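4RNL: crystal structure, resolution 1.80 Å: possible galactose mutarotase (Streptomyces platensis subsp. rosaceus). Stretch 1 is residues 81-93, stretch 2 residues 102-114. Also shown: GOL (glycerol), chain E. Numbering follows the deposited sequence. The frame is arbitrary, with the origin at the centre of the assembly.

Stretch 1 81-93: LVGRYANRIAGAS
Stretch 2 102-114: ALTPNNGRHSLHG

The two stretches run antiparallel and bury 817 Å² between them, both sides summed. CA–CA distances set the register: Tyr 85 to Gly 114 4.9 Å, Ala 86 to His 113 4.4 Å, Arg 88 to Leu 112 4.5 Å, Gly 91 to His 110 4.4 Å and Ser 93 to Ala 102 4.8 Å. Extended strand covers 81-82, 88-89 and 111-112. A cis peptide precedes Arg 84 (phi/psi -74/-22), Asn 87 has positive phi (70/-154), and a type II' turn spans Asn 107 to His 110, with Gly 108 at 59/-124. Ala 92 (52/41) and His 113 (55/37) are left-handed.

Backbone pairing centres on Ile 89 and Ser 111, an antiparallel hydrogen-bonded pair: Ile 89 N to Ser 111 O is 2.9 Å (163° at H) and Ser 111 N to Ile 89 O 3.1 Å (162°). Arg 88 and Leu 112 form the adjacent non-hydrogen-bonded pair, their side chains on the opposite sheet face from those of Ile 89 and Ser 111. His 113 N donates to Asn 87 O at 2.9 Å, and Leu 103 N to Ala 92 O at 2.8 Å.

Two histidines accept hydrogen bonds from backbone amides through ND1, so that nitrogen is unprotonated in each. Asn 87 N lies 2.9 Å from His 113 ND1 (chi1 m, chi2 -26°), at the ring edge; Gly 91 N lies 3.0 Å from His 110 ND1 (chi1 m, chi2 -48°), nearly linear at 176°.

Arg 88 (m, t, t, chi4 83°) reaches across to Asn 107 (chi1 t, chi2 -132°), with NE 2.7 Å from OD1 near the guanidinium plane. Leu 112 (t, p) lies over one guanidinium face, and its CD1 is 3.8 Å from Arg 88 CG. Glycerol extends the polar cluster: Arg 88 NH2 donates to GOL O3 at 2.7 Å, Arg 88 NH1 to GOL O2 at 3.0 Å and His 113 NE2 to GOL O1 at 3.2 Å.

Apolar contact gathers on the other side, where Ile 89 (m, t) CD1 meets Leu 103 (m, t) CD1 at 3.6 Å. The Ala 92 CB lies 4.1 Å from both Leu 103 CB and Pro 105 CB.

At Gly 114 (86/3) close packing excludes a side chain: an ideal CB would sit 2.0 Å from Gly 83 O. Instead Gly 114 CA makes a CA-H...O contact of 3.5 Å with Gly 83 O, at 176°. Water 2 bridges Arg 84 N (3.0 Å) and Gly 114 O (2.9 Å).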

# COMPACT_ATOMS: atom_id res chain seq x y z
N LEU A 81 1.37 -2.82 5.41
CA LEU A 81 -0.07 -3.05 5.48
C LEU A 81 -0.62 -1.87 6.29
O LEU A 81 -0.24 -1.67 7.45
CB LEU A 81 -0.32 -4.37 6.22
CG LEU A 81 -1.70 -5.05 6.29
CD1 LEU A 81 -1.57 -6.37 7.05
CD2 LEU A 81 -2.73 -4.20 6.95
N VAL A 82 -1.51 -1.08 5.69
CA VAL A 82 -2.00 0.12 6.35
C VAL A 82 -3.46 -0.04 6.74
O VAL A 82 -4.27 -0.51 5.94
CB VAL A 82 -1.84 1.35 5.44
CG1 VAL A 82 -2.50 2.57 6.07
CG2 VAL A 82 -0.36 1.63 5.19
N GLY A 83 -3.80 0.35 7.97
CA GLY A 83 -5.17 0.27 8.46
C GLY A 83 -5.20 0.86 9.86
O GLY A 83 -4.13 1.16 10.40
N ARG A 84 -6.38 1.00 10.48
CA ARG A 84 -7.66 0.51 9.96
C ARG A 84 -8.19 1.34 8.80
O ARG A 84 -9.01 0.87 8.01
CB ARG A 84 -8.70 0.51 11.10
CG ARG A 84 -10.02 -0.18 10.77
CD ARG A 84 -11.03 -0.08 11.90
NE ARG A 84 -10.57 -0.70 13.15
CZ ARG A 84 -11.39 -1.18 14.08
NH1 ARG A 84 -12.70 -1.14 13.89
NH2 ARG A 84 -10.91 -1.72 15.19
N TYR A 85 -7.72 2.58 8.70
CA TYR A 85 -8.17 3.47 7.62
C TYR A 85 -6.97 4.10 6.93
O TYR A 85 -6.24 4.90 7.53
CB TYR A 85 -9.17 4.54 8.11
CG TYR A 85 -9.78 5.27 6.93
CD1 TYR A 85 -9.14 6.35 6.34
CD2 TYR A 85 -10.97 4.82 6.35
CE1 TYR A 85 -9.65 6.97 5.23
CE2 TYR A 85 -11.51 5.45 5.24
CZ TYR A 85 -10.83 6.52 4.68
OH TYR A 85 -11.33 7.16 3.57
N ALA A 86 -6.76 3.74 5.67
CA ALA A 86 -5.61 4.24 4.92
C ALA A 86 -5.87 5.66 4.46
O ALA A 86 -6.99 6.00 4.06
CB ALA A 86 -5.31 3.35 3.73
N ASN A 87 -4.82 6.47 4.48
CA ASN A 87 -4.89 7.90 4.19
C ASN A 87 -5.60 8.71 5.29
O ASN A 87 -5.61 8.31 6.45
CB ASN A 87 -5.45 8.18 2.80
CG ASN A 87 -4.79 9.38 2.15
OD1 ASN A 87 -5.25 10.50 2.31
ND2 ASN A 87 -3.67 9.14 1.46
N ARG A 88 -6.19 9.85 4.92
CA ARG A 88 -6.54 10.85 5.91
C ARG A 88 -8.02 10.93 6.24
O ARG A 88 -8.88 10.77 5.36
CB ARG A 88 -6.05 12.24 5.45
CG ARG A 88 -4.55 12.33 5.34
CD ARG A 88 -4.07 13.69 4.86
NE ARG A 88 -2.61 13.76 5.01
CZ ARG A 88 -1.74 13.28 4.13
NH1 ARG A 88 -2.18 12.71 3.02
NH2 ARG A 88 -0.44 13.36 4.37
N ILE A 89 -8.31 11.18 7.51
CA ILE A 89 -9.66 11.54 7.95
C ILE A 89 -9.56 12.94 8.53
O ILE A 89 -8.82 13.18 9.49
CB ILE A 89 -10.18 10.55 9.01
CG1 ILE A 89 -10.34 9.16 8.39
CG2 ILE A 89 -11.52 11.05 9.60
CD1 ILE A 89 -10.69 8.05 9.42
N ALA A 90 -10.29 13.87 7.92
CA ALA A 90 -10.18 15.27 8.29
C ALA A 90 -10.54 15.51 9.75
O ALA A 90 -11.55 15.01 10.26
CB ALA A 90 -11.06 16.12 7.37
N GLY A 91 -9.68 16.27 10.44
CA GLY A 91 -9.94 16.69 11.81
C GLY A 91 -9.85 15.56 12.82
O GLY A 91 -10.23 15.75 13.98
N ALA A 92 -9.35 14.41 12.38
CA ALA A 92 -9.25 13.23 13.24
C ALA A 92 -10.59 12.92 13.88
O ALA A 92 -10.66 12.58 15.07
CB ALA A 92 -8.17 13.42 14.31
N SER A 93 -11.66 13.05 13.10
CA SER A 93 -13.00 12.85 13.62
C SER A 93 -13.96 12.51 12.48
O SER A 93 -13.79 12.99 11.36
CB SER A 93 -13.48 14.13 14.31
OG SER A 93 -14.75 13.92 14.90
N ALA A 102 -13.75 10.04 17.90
CA ALA A 102 -12.55 10.87 18.02
C ALA A 102 -11.28 10.04 17.81
O ALA A 102 -11.05 9.04 18.49
CB ALA A 102 -12.52 11.55 19.39
N LEU A 103 -10.45 10.48 16.86
CA LEU A 103 -9.20 9.77 16.58
C LEU A 103 -8.02 10.61 17.05
O LEU A 103 -8.17 11.80 17.37
CB LEU A 103 -9.09 9.48 15.07
CG LEU A 103 -10.34 8.87 14.41
CD1 LEU A 103 -10.21 8.87 12.90
CD2 LEU A 103 -10.62 7.46 14.92
N THR A 104 -6.84 10.00 17.11
CA THR A 104 -5.62 10.71 17.49
C THR A 104 -5.13 11.54 16.30
O THR A 104 -4.95 11.00 15.21
CB THR A 104 -4.52 9.73 17.90
OG1 THR A 104 -4.96 8.99 19.04
CG2 THR A 104 -3.22 10.48 18.23
N PRO A 105 -4.92 12.84 16.51
CA PRO A 105 -4.44 13.67 15.40
C PRO A 105 -2.94 13.48 15.21
O PRO A 105 -2.15 14.20 15.81
CB PRO A 105 -4.74 15.10 15.87
CG PRO A 105 -4.69 15.02 17.38
CD PRO A 105 -5.14 13.62 17.75
N ASN A 106 -2.55 12.51 14.38
CA ASN A 106 -1.13 12.23 14.15
C ASN A 106 -0.57 12.90 12.89
O ASN A 106 0.60 12.73 12.56
CB ASN A 106 -0.88 10.72 14.10
CG ASN A 106 -1.55 10.05 12.92
OD1 ASN A 106 -2.61 10.50 12.46
ND2 ASN A 106 -0.94 8.98 12.41
N ASN A 107 -1.41 13.66 12.19
CA ASN A 107 -0.98 14.36 10.98
C ASN A 107 -1.53 15.78 11.00
O ASN A 107 -2.55 16.07 10.36
CB ASN A 107 -1.45 13.59 9.74
CG ASN A 107 -1.09 14.27 8.43
OD1 ASN A 107 -1.93 14.41 7.55
ND2 ASN A 107 0.16 14.70 8.31
N GLY A 108 -0.87 16.66 11.75
CA GLY A 108 -1.44 17.97 12.03
C GLY A 108 -2.77 17.76 12.74
O GLY A 108 -2.83 17.08 13.76
N ARG A 109 -3.84 18.33 12.19
CA ARG A 109 -5.14 18.21 12.82
C ARG A 109 -5.84 16.91 12.45
O ARG A 109 -6.86 16.56 13.04
CB ARG A 109 -6.04 19.39 12.43
CG ARG A 109 -5.64 20.71 13.08
CD ARG A 109 -6.44 21.86 12.51
NE ARG A 109 -5.58 23.00 12.19
CZ ARG A 109 -5.68 24.20 12.75
NH1 ARG A 109 -6.62 24.45 13.64
NH2 ARG A 109 -4.83 25.16 12.39
N HIS A 110 -5.27 16.20 11.48
CA HIS A 110 -5.95 15.06 10.87
C HIS A 110 -5.44 13.73 11.41
O HIS A 110 -4.38 13.64 12.02
CB HIS A 110 -5.76 15.08 9.35
CG HIS A 110 -6.07 16.40 8.73
ND1 HIS A 110 -7.22 17.10 9.00
CD2 HIS A 110 -5.39 17.15 7.82
CE1 HIS A 110 -7.23 18.23 8.31
NE2 HIS A 110 -6.13 18.28 7.59
N SER A 111 -6.23 12.68 11.17
CA SER A 111 -5.77 11.31 11.39
C SER A 111 -5.24 10.73 10.08
O SER A 111 -5.88 10.87 9.03
CB SER A 111 -6.94 10.46 11.90
OG SER A 111 -6.66 9.08 11.72
N LEU A 112 -4.08 10.08 10.14
CA LEU A 112 -3.46 9.50 8.94
C LEU A 112 -3.14 8.03 9.16
O LEU A 112 -2.56 7.66 10.19
CB LEU A 112 -2.16 10.23 8.60
CG LEU A 112 -1.27 9.61 7.51
CD1 LEU A 112 -1.92 9.69 6.14
CD2 LEU A 112 0.09 10.30 7.50
N HIS A 113 -3.53 7.20 8.20
CA HIS A 113 -3.11 5.79 8.13
C HIS A 113 -3.41 5.01 9.41
O HIS A 113 -2.64 4.15 9.83
CB HIS A 113 -1.61 5.69 7.80
CG HIS A 113 -1.25 6.10 6.40
ND1 HIS A 113 -2.14 6.03 5.35
CD2 HIS A 113 -0.10 6.58 5.88
CE1 HIS A 113 -1.56 6.46 4.25
NE2 HIS A 113 -0.31 6.79 4.54
N GLY A 114 -4.55 5.30 10.04
CA GLY A 114 -4.97 4.51 11.17
C GLY A 114 -4.41 4.91 12.52
O GLY A 114 -4.69 4.26 13.52
C1 GOL E . 0.54 8.73 0.93
O1 GOL E . 0.13 7.51 1.50
C2 GOL E . 0.20 9.89 1.86
O2 GOL E . -0.85 10.68 1.30
C3 GOL E . 1.46 10.74 2.04
O3 GOL E . 1.17 11.98 2.63
O HOH W 1 -1.17 1.67 9.49
O HOH W 2 -6.12 1.79 13.34
O HOH W 3 -6.63 7.28 9.52
O HOH W 4 1.76 14.94 5.52